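Local coordinates for protein 4,5-DOPA dioxygenase extradiol (Escherichia coli, PDB 2PW6) that opens the aromatic ring of DOPA between carbons 4 and 5 in vitro, giving a seco-DOPA that rearranges to betalamic acid, its physiological substrate being unknown, at residues M15-G23 and L263-G271; W58-M68 and M138-S146. All coordinates share one frame; numbering follows the deposited sequence.

Interaction 1 of 2, residues M15-G23 and L263-G271. With ZN (zinc ion), chain B.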
loop_
_atom_site.group_PDB
_atom_site.type_symbol
_atom_site.label_atom_id
_atom_site.label_comp_id
_atom_site.label_asym_id
_atom_site.label_seq_id
_atom_site.Cartn_x
_atom_site.Cartn_y
_atom_site.Cartn_z
HETATM N N MSE A 15 27.746 13.501 -2.360
HETATM C CA MSE A 15 26.704 12.769 -1.639
HETATM C C MSE A 15 26.747 11.285 -1.961
HETATM O O MSE A 15 27.050 10.910 -3.098
HETATM C CB MSE A 15 25.328 13.330 -1.968
HETATM C CG MSE A 15 25.065 14.719 -1.408
HETATM SE SE MSE A 15 25.033 14.808 0.533
HETATM C CE MSE A 15 23.762 13.400 0.979
ATOM N N PRO A 16 26.480 10.435 -0.948
ATOM C CA PRO A 16 26.321 8.996 -1.195
ATOM C C PRO A 16 24.961 8.663 -1.846
ATOM O O PRO A 16 24.005 9.429 -1.714
ATOM C CB PRO A 16 26.397 8.394 0.211
ATOM C CG PRO A 16 25.844 9.488 1.105
ATOM C CD PRO A 16 26.316 10.778 0.484
ATOM N N ALA A 17 24.907 7.550 -2.571
ATOM C CA ALA A 17 23.637 6.951 -2.977
ATOM C C ALA A 17 23.338 5.685 -2.140
ATOM O O ALA A 17 24.237 4.932 -1.750
ATOM C CB ALA A 17 23.623 6.651 -4.476
ATOM N N LEU A 18 22.062 5.481 -1.853
ATOM C CA LEU A 18 21.614 4.444 -0.949
ATOM C C LEU A 18 20.482 3.632 -1.539
ATOM O O LEU A 18 19.474 4.197 -1.977
ATOM C CB LEU A 18 21.135 5.066 0.351
ATOM C CG LEU A 18 22.116 5.158 1.517
ATOM C CD1 LEU A 18 23.367 5.936 1.178
ATOM C CD2 LEU A 18 21.383 5.832 2.652
ATOM N N PHE A 19 20.678 2.314 -1.571
ATOM C CA PHE A 19 19.604 1.338 -1.828
ATOM C C PHE A 19 19.233 0.682 -0.517
ATOM O O PHE A 19 20.077 0.104 0.135
ATOM C CB PHE A 19 20.030 0.245 -2.831
ATOM C CG PHE A 19 19.013 -0.856 -2.969
ATOM C CD1 PHE A 19 17.839 -0.643 -3.670
ATOM C CD2 PHE A 19 19.203 -2.098 -2.321
ATOM C CE1 PHE A 19 16.895 -1.629 -3.781
ATOM C CE2 PHE A 19 18.255 -3.096 -2.413
ATOM C CZ PHE A 19 17.112 -2.878 -3.140
ATOM N N LEU A 20 17.980 0.774 -0.114
ATOM C CA LEU A 20 17.564 0.141 1.111
ATOM C C LEU A 20 16.563 -0.973 0.803
ATOM O O LEU A 20 15.616 -0.766 0.042
ATOM C CB LEU A 20 16.949 1.141 2.107
ATOM C CG LEU A 20 17.717 2.294 2.781
ATOM C CD1 LEU A 20 19.180 1.958 3.019
ATOM C CD2 LEU A 20 17.620 3.566 1.947
ATOM N N GLY A 21 16.798 -2.148 1.399
ATOM C CA GLY A 21 15.810 -3.204 1.490
ATOM C C GLY A 21 14.814 -2.732 2.502
ATOM O O GLY A 21 15.180 -2.359 3.607
ATOM N N HIS A 22 13.546 -2.703 2.153
ATOM C CA HIS A 22 12.522 -2.195 3.041
ATOM C C HIS A 22 11.506 -3.229 3.481
ATOM O O HIS A 22 11.459 -4.299 2.933
ATOM C CB HIS A 22 11.842 -0.958 2.448
ATOM C CG HIS A 22 10.927 -1.239 1.297
ATOM N ND1 HIS A 22 10.957 -0.510 0.140
ATOM C CD2 HIS A 22 9.937 -2.136 1.138
ATOM C CE1 HIS A 22 10.044 -0.953 -0.687
ATOM N NE2 HIS A 22 9.410 -1.943 -0.107
ATOM N N GLY A 23 10.687 -2.883 4.469
ATOM C CA GLY A 23 9.565 -3.735 4.888
ATOM C C GLY A 23 8.638 -3.098 5.906
ATOM O O GLY A 23 7.730 -2.304 5.580
ATOM N N LEU A 263 12.155 -12.459 1.959
ATOM C CA LEU A 263 12.280 -11.003 1.874
ATOM C C LEU A 263 13.713 -10.541 2.136
ATOM O O LEU A 263 14.121 -10.415 3.289
ATOM C CB LEU A 263 11.295 -10.318 2.818
ATOM C CG LEU A 263 10.992 -8.827 2.604
ATOM C CD1 LEU A 263 10.438 -8.499 1.172
ATOM C CD2 LEU A 263 9.993 -8.420 3.628
ATOM N N SER A 264 14.481 -10.272 1.079
ATOM C CA SER A 264 15.843 -9.769 1.318
ATOM C C SER A 264 15.946 -8.277 1.712
ATOM O O SER A 264 15.301 -7.394 1.124
ATOM C CB SER A 264 16.820 -10.109 0.210
ATOM O OG SER A 264 18.094 -9.586 0.562
HETATM N N MSE A 265 16.758 -8.038 2.739
HETATM C CA MSE A 265 16.827 -6.743 3.407
HETATM C C MSE A 265 18.172 -6.104 3.124
HETATM O O MSE A 265 18.551 -5.108 3.746
HETATM C CB MSE A 265 16.605 -6.885 4.924
HETATM C CG MSE A 265 15.195 -7.210 5.408
HETATM SE SE MSE A 265 13.664 -6.149 4.718
HETATM C CE MSE A 265 12.713 -5.769 6.359
ATOM N N LEU A 266 18.893 -6.691 2.179
ATOM C CA LEU A 266 20.148 -6.171 1.709
ATOM C C LEU A 266 20.096 -4.686 1.299
ATOM O O LEU A 266 19.501 -4.333 0.261
ATOM C CB LEU A 266 20.636 -7.000 0.529
ATOM C CG LEU A 266 21.982 -6.577 -0.049
ATOM C CD1 LEU A 266 23.106 -6.709 0.990
ATOM C CD2 LEU A 266 22.279 -7.423 -1.212
ATOM N N SER A 267 20.741 -3.851 2.120
ATOM C CA SER A 267 20.989 -2.443 1.838
ATOM C C SER A 267 22.406 -2.157 1.313
ATOM O O SER A 267 23.369 -2.847 1.669
ATOM C CB SER A 267 20.684 -1.641 3.075
ATOM O OG SER A 267 19.346 -1.918 3.466
ATOM N N VAL A 268 22.527 -1.149 0.444
ATOM C CA VAL A 268 23.787 -0.851 -0.235
ATOM C C VAL A 268 24.086 0.656 -0.184
ATOM O O VAL A 268 23.224 1.479 -0.493
ATOM C CB VAL A 268 23.789 -1.384 -1.698
ATOM C CG1 VAL A 268 25.092 -1.006 -2.454
ATOM C CG2 VAL A 268 23.543 -2.901 -1.722
ATOM N N GLN A 269 25.295 1.011 0.246
ATOM C CA GLN A 269 25.727 2.413 0.255
ATOM C C GLN A 269 26.814 2.614 -0.798
ATOM O O GLN A 269 27.783 1.863 -0.860
ATOM C CB GLN A 269 26.194 2.873 1.647
ATOM C CG GLN A 269 26.530 4.377 1.692
ATOM C CD GLN A 269 26.970 4.899 3.064
ATOM O OE1 GLN A 269 26.345 4.615 4.102
ATOM N NE2 GLN A 269 28.038 5.700 3.064
ATOM N N ILE A 270 26.607 3.581 -1.679
ATOM C CA ILE A 270 27.607 3.929 -2.681
ATOM C C ILE A 270 28.270 5.212 -2.201
ATOM O O ILE A 270 27.599 6.222 -1.992
ATOM C CB ILE A 270 26.976 4.131 -4.083
ATOM C CG1 ILE A 270 26.396 2.804 -4.620
ATOM C CG2 ILE A 270 27.959 4.818 -5.033
ATOM C CD1 ILE A 270 27.309 1.956 -5.462
ATOM N N GLY A 271 29.584 5.153 -2.012
ATOM C CA GLY A 271 30.366 6.303 -1.552
ATOM C C GLY A 271 30.037 6.731 -0.138
ATOM O O GLY A 271 30.106 7.930 0.171
HETATM ZN ZN ZN B . 7.786 -3.236 -1.312
#
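The antiparallel pair of strands formed by Ala17 to Gly21 and Val268 to Ile270 lies inside the mixed sheet of this LigB-type dioxygenase and leads directly to the zinc site at His22. Ala17 and Ile270 exchange two backbone bonds, Ile270 N to Ala17 O being 2.7 Å long, and Phe19 and Val268 do the same. Between them, Leu18 and Gln269 form a non-hydrogen-bonded pair. Their side chains run side by side, Leu18 CD1 reaching Gln269 CG at 3.6 Å; the glutamine suits this partly exposed place by lending methylenes to the leucine. On the opposite face, Ala17 and Ile270 meet through their CB atoms, while the Phe19 ring turns its edge to the other segment, Phe19 CE2 standing 3.2 Å from Leu266 O. The same ring packs on Pro237, Leu238 and Val241 of helix 236-243.

Beyond Val268 a hydroxyl replaces a backbone acceptor: Gly21 N donates to Ser267 OG at 3.3 Å. With chi1 at -56°, this OG lies beside its own backbone N, where it also makes a weak bond to Met265 O. Putting an alanine at Ser267 would probably leave Gly21 N without its acceptor across the contact. Glycine fits position 21 because a CB would collide with Met265 C. Selenomethionine Met265 bends so that Met265 SE comes 3.4 Å from His22 O.

His22 NE2 binds zinc at 2.4 Å, alongside His57, His234 and Asp86 of the second subunit. Its ND1 is hydrogen-bonded to Ser172, so both ring nitrogens are engaged and the imidazole's rotation is fixed by metal and hydroxyl together.

Interaction 2 of 2, residues W58-M68 and M138-S146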
loop_
_atom_site.group_PDB
_atom_site.type_symbol
_atom_site.label_atom_id
_atom_site.label_comp_id
_atom_site.label_asym_id
_atom_site.label_seq_id
_atom_site.Cartn_x
_atom_site.Cartn_y
_atom_site.Cartn_z
ATOM N N TRP A 58 6.757 2.749 -7.467
ATOM C CA TRP A 58 6.414 3.757 -8.547
ATOM C C TRP A 58 6.978 3.190 -9.853
ATOM O O TRP A 58 8.064 3.530 -10.288
ATOM C CB TRP A 58 6.949 5.185 -8.244
ATOM C CG TRP A 58 6.619 5.682 -6.786
ATOM C CD1 TRP A 58 5.421 5.571 -6.121
ATOM C CD2 TRP A 58 7.500 6.331 -5.882
ATOM N NE1 TRP A 58 5.508 6.095 -4.845
ATOM C CE2 TRP A 58 6.779 6.578 -4.685
ATOM C CE3 TRP A 58 8.823 6.773 -5.975
ATOM C CZ2 TRP A 58 7.353 7.226 -3.586
ATOM C CZ3 TRP A 58 9.389 7.424 -4.880
ATOM C CH2 TRP A 58 8.656 7.642 -3.709
ATOM N N PHE A 59 6.222 2.252 -10.425
ATOM C CA PHE A 59 6.635 1.419 -11.571
ATOM C C PHE A 59 5.581 1.690 -12.658
ATOM O O PHE A 59 4.444 1.227 -12.558
ATOM C CB PHE A 59 6.645 -0.052 -11.131
ATOM C CG PHE A 59 7.326 -1.020 -12.087
ATOM C CD1 PHE A 59 8.596 -0.784 -12.573
ATOM C CD2 PHE A 59 6.707 -2.262 -12.399
ATOM C CE1 PHE A 59 9.264 -1.712 -13.415
ATOM C CE2 PHE A 59 7.373 -3.226 -13.250
ATOM C CZ PHE A 59 8.645 -2.945 -13.756
ATOM N N THR A 60 5.953 2.492 -13.654
ATOM C CA THR A 60 4.985 3.168 -14.543
ATOM C C THR A 60 5.442 2.909 -15.966
ATOM O O THR A 60 6.588 2.640 -16.156
ATOM C CB THR A 60 5.042 4.753 -14.314
ATOM O OG1 THR A 60 6.398 5.212 -14.480
ATOM C CG2 THR A 60 4.564 5.137 -12.926
ATOM N N ARG A 61 4.573 3.008 -16.964
ATOM C CA ARG A 61 5.095 3.126 -18.327
ATOM C C ARG A 61 5.559 4.560 -18.530
ATOM O O ARG A 61 4.785 5.478 -18.331
ATOM C CB ARG A 61 4.091 2.753 -19.419
ATOM C CG ARG A 61 4.858 2.488 -20.792
ATOM C CD ARG A 61 3.993 2.563 -22.091
ATOM N NE ARG A 61 2.632 2.027 -21.919
ATOM C CZ ARG A 61 2.332 0.733 -21.749
ATOM N NH1 ARG A 61 3.296 -0.196 -21.727
ATOM N NH2 ARG A 61 1.063 0.366 -21.596
ATOM N N GLY A 62 6.815 4.727 -18.921
ATOM C CA GLY A 62 7.463 6.039 -18.968
ATOM C C GLY A 62 8.011 6.465 -17.618
ATOM O O GLY A 62 7.669 5.895 -16.587
ATOM N N THR A 63 8.888 7.464 -17.637
ATOM C CA THR A 63 9.510 8.010 -16.445
ATOM C C THR A 63 8.688 9.242 -16.029
ATOM O O THR A 63 8.369 10.123 -16.864
ATOM C CB THR A 63 10.998 8.351 -16.722
ATOM O OG1 THR A 63 11.704 7.188 -17.214
ATOM C CG2 THR A 63 11.707 8.883 -15.482
ATOM N N GLY A 64 8.302 9.262 -14.757
ATOM C CA GLY A 64 7.648 10.393 -14.133
ATOM C C GLY A 64 8.513 10.998 -13.040
ATOM O O GLY A 64 9.427 10.345 -12.536
ATOM N N VAL A 65 8.240 12.276 -12.717
ATOM C CA VAL A 65 8.927 13.069 -11.698
ATOM C C VAL A 65 7.843 13.931 -11.039
ATOM O O VAL A 65 6.941 14.423 -11.718
ATOM C CB VAL A 65 10.047 13.959 -12.334
ATOM C CG1 VAL A 65 10.418 15.159 -11.473
ATOM C CG2 VAL A 65 11.276 13.187 -12.664
ATOM N N THR A 66 7.888 14.074 -9.721
ATOM C CA THR A 66 7.012 14.998 -9.015
ATOM C C THR A 66 7.874 15.976 -8.225
ATOM O O THR A 66 8.907 15.615 -7.718
ATOM C CB THR A 66 6.073 14.315 -7.991
ATOM O OG1 THR A 66 6.815 13.980 -6.809
ATOM C CG2 THR A 66 5.435 13.078 -8.549
ATOM N N ALA A 67 7.434 17.213 -8.102
ATOM C CA ALA A 67 8.123 18.134 -7.216
ATOM C C ALA A 67 7.364 18.207 -5.912
ATOM O O ALA A 67 7.778 18.918 -5.004
ATOM C CB ALA A 67 8.265 19.499 -7.845
HETATM N N MSE A 68 6.263 17.456 -5.823
HETATM C CA MSE A 68 5.505 17.279 -4.574
HETATM C C MSE A 68 4.871 18.578 -4.051
HETATM O O MSE A 68 5.070 18.955 -2.897
HETATM C CB MSE A 68 6.373 16.629 -3.488
HETATM C CG MSE A 68 6.834 15.229 -3.835
HETATM SE SE MSE A 68 7.931 14.409 -2.485
HETATM C CE MSE A 68 6.693 14.322 -1.007
HETATM N N MSE A 138 12.550 17.376 -1.462
HETATM C CA MSE A 138 12.434 16.066 -2.067
HETATM C C MSE A 138 11.689 16.062 -3.389
HETATM O O MSE A 138 10.780 16.841 -3.603
HETATM C CB MSE A 138 11.752 15.130 -1.068
HETATM C CG MSE A 138 11.922 13.668 -1.331
HETATM SE SE MSE A 138 11.211 12.623 0.203
HETATM C CE MSE A 138 12.833 12.443 1.243
ATOM N N VAL A 139 12.132 15.155 -4.252
ATOM C CA VAL A 139 11.529 14.806 -5.527
ATOM C C VAL A 139 11.319 13.262 -5.589
ATOM O O VAL A 139 12.165 12.491 -5.151
ATOM C CB VAL A 139 12.454 15.351 -6.650
ATOM C CG1 VAL A 139 12.300 14.616 -7.907
ATOM C CG2 VAL A 139 12.168 16.896 -6.890
ATOM N N GLN A 140 10.173 12.820 -6.093
ATOM C CA GLN A 140 9.976 11.397 -6.442
ATOM C C GLN A 140 10.233 11.119 -7.938
ATOM O O GLN A 140 9.791 11.872 -8.806
ATOM C CB GLN A 140 8.577 10.954 -6.055
ATOM C CG GLN A 140 8.255 11.167 -4.572
ATOM C CD GLN A 140 6.788 11.224 -4.333
ATOM O OE1 GLN A 140 6.087 12.051 -4.928
ATOM N NE2 GLN A 140 6.287 10.340 -3.485
ATOM N N LEU A 141 11.001 10.067 -8.206
ATOM C CA LEU A 141 11.282 9.587 -9.545
ATOM C C LEU A 141 10.705 8.158 -9.724
ATOM O O LEU A 141 10.860 7.315 -8.833
ATOM C CB LEU A 141 12.796 9.561 -9.794
ATOM C CG LEU A 141 13.256 9.024 -11.164
ATOM C CD1 LEU A 141 12.831 9.980 -12.328
ATOM C CD2 LEU A 141 14.749 8.825 -11.128
ATOM N N SER A 142 10.053 7.902 -10.857
ATOM C CA SER A 142 9.399 6.620 -11.090
ATOM C C SER A 142 10.269 5.751 -12.003
ATOM O O SER A 142 11.212 6.242 -12.665
ATOM C CB SER A 142 7.996 6.811 -11.660
ATOM O OG SER A 142 8.050 7.099 -13.040
ATOM N N ILE A 143 9.980 4.448 -12.016
ATOM C CA ILE A 143 10.810 3.478 -12.747
ATOM C C ILE A 143 10.049 3.131 -14.017
ATOM O O ILE A 143 8.918 2.727 -13.953
ATOM C CB ILE A 143 11.091 2.192 -11.858
ATOM C CG1 ILE A 143 12.026 2.529 -10.686
ATOM C CG2 ILE A 143 11.687 1.029 -12.681
ATOM C CD1 ILE A 143 11.785 1.671 -9.440
ATOM N N ASP A 144 10.665 3.293 -15.169
ATOM C CA ASP A 144 10.000 2.950 -16.438
ATOM C C ASP A 144 9.888 1.409 -16.646
ATOM O O ASP A 144 10.894 0.766 -16.970
ATOM C CB ASP A 144 10.785 3.556 -17.618
ATOM C CG ASP A 144 10.016 3.501 -18.956
ATOM O OD1 ASP A 144 8.985 2.801 -19.103
ATOM O OD2 ASP A 144 10.442 4.219 -19.890
ATOM N N SER A 145 8.679 0.872 -16.443
ATOM C CA SER A 145 8.255 -0.526 -16.777
ATOM C C SER A 145 8.806 -1.102 -18.081
ATOM O O SER A 145 9.219 -2.266 -18.133
ATOM C CB SER A 145 6.748 -0.543 -17.026
ATOM O OG SER A 145 6.019 -0.783 -15.884
ATOM N N SER A 146 8.727 -0.291 -19.143
ATOM C CA SER A 146 8.916 -0.746 -20.515
ATOM C C SER A 146 10.378 -0.879 -20.890
ATOM O O SER A 146 10.699 -1.259 -22.017
ATOM C CB SER A 146 8.215 0.235 -21.483
ATOM O OG SER A 146 8.823 1.526 -21.410
HETATM O O HOH W 1 12.446 5.662 -15.063
HETATM O O HOH W 2 11.585 6.578 -19.791
#
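Strand 138-144 is flanked on both sides by a single segment: Trp58 to Thr60 pairs with it in parallel through Ile143, and Thr63 to Thr66 returns antiparallel along its other edge. Ile143 N donates to Trp58 O and Thr60 N to Ile143 O. Ser142 sits in the fork where the flanking strands part. Ser142 OG, at chi1 79°, lies between its own backbone N and carbonyl carbon; there it accepts from Gly64 N at 2.8 Å and donates to Thr60 OG1 at 2.9 Å. Thr60 OG1 in turn donates to Gly62 O, so two small hydroxyls tie both branches together.

At the strand's C-terminal end Asp144 makes an Asx turn, Asp144 OD1 accepting from Ser146 N at 3.1 Å and also from Ser146 OG. Gly62 N approaches Asp144 OD1 at 2.9 Å from above the carboxylate plane, 71° out of it. Three donors on OD1, with a salt bridge from OD2 to Lys147, would probably stabilise the charged carboxylate. Glycine suits position 62, whose phi is positive.

Gln140 lies over one face of the Trp58 indole, Gln140 CB 4.2 Å from the centre of the six-membered ring, with amide and ring planes 75° apart. Gln140 OE1 receives Thr66 OG1 on a lone pair at 2.8 Å, while NE2 bonds to Trp117 O, so both ends of the buried amide are satisfied. Trp58 NE1 bonds to Gly118 O. Phe59 takes Ser145 CA over its ring face, and Ile143 CG2 meets the ring edge at Phe59 CD1, 3.6 Å away.

How the interactions relate
Both contacts belong to one mixed sheet, with centres about 19 Å apart and nearest atoms about 8 Å apart, so they do not touch. Strand 167-173 stands between strand 17-21 of interaction 1 and strand 50-60 of interaction 2, and pairs in parallel with both. Along the chain interaction 2 is nested inside the loop closed by interaction 1, which brings the C-terminal strand back beside the first one. The zinc site draws on both neighbourhoods: His22 follows strand 17-21, and His57 directly precedes Trp58 in strand 50-60. The sheet thus holds two of the metal ligands, far apart in sequence, at neighbouring places.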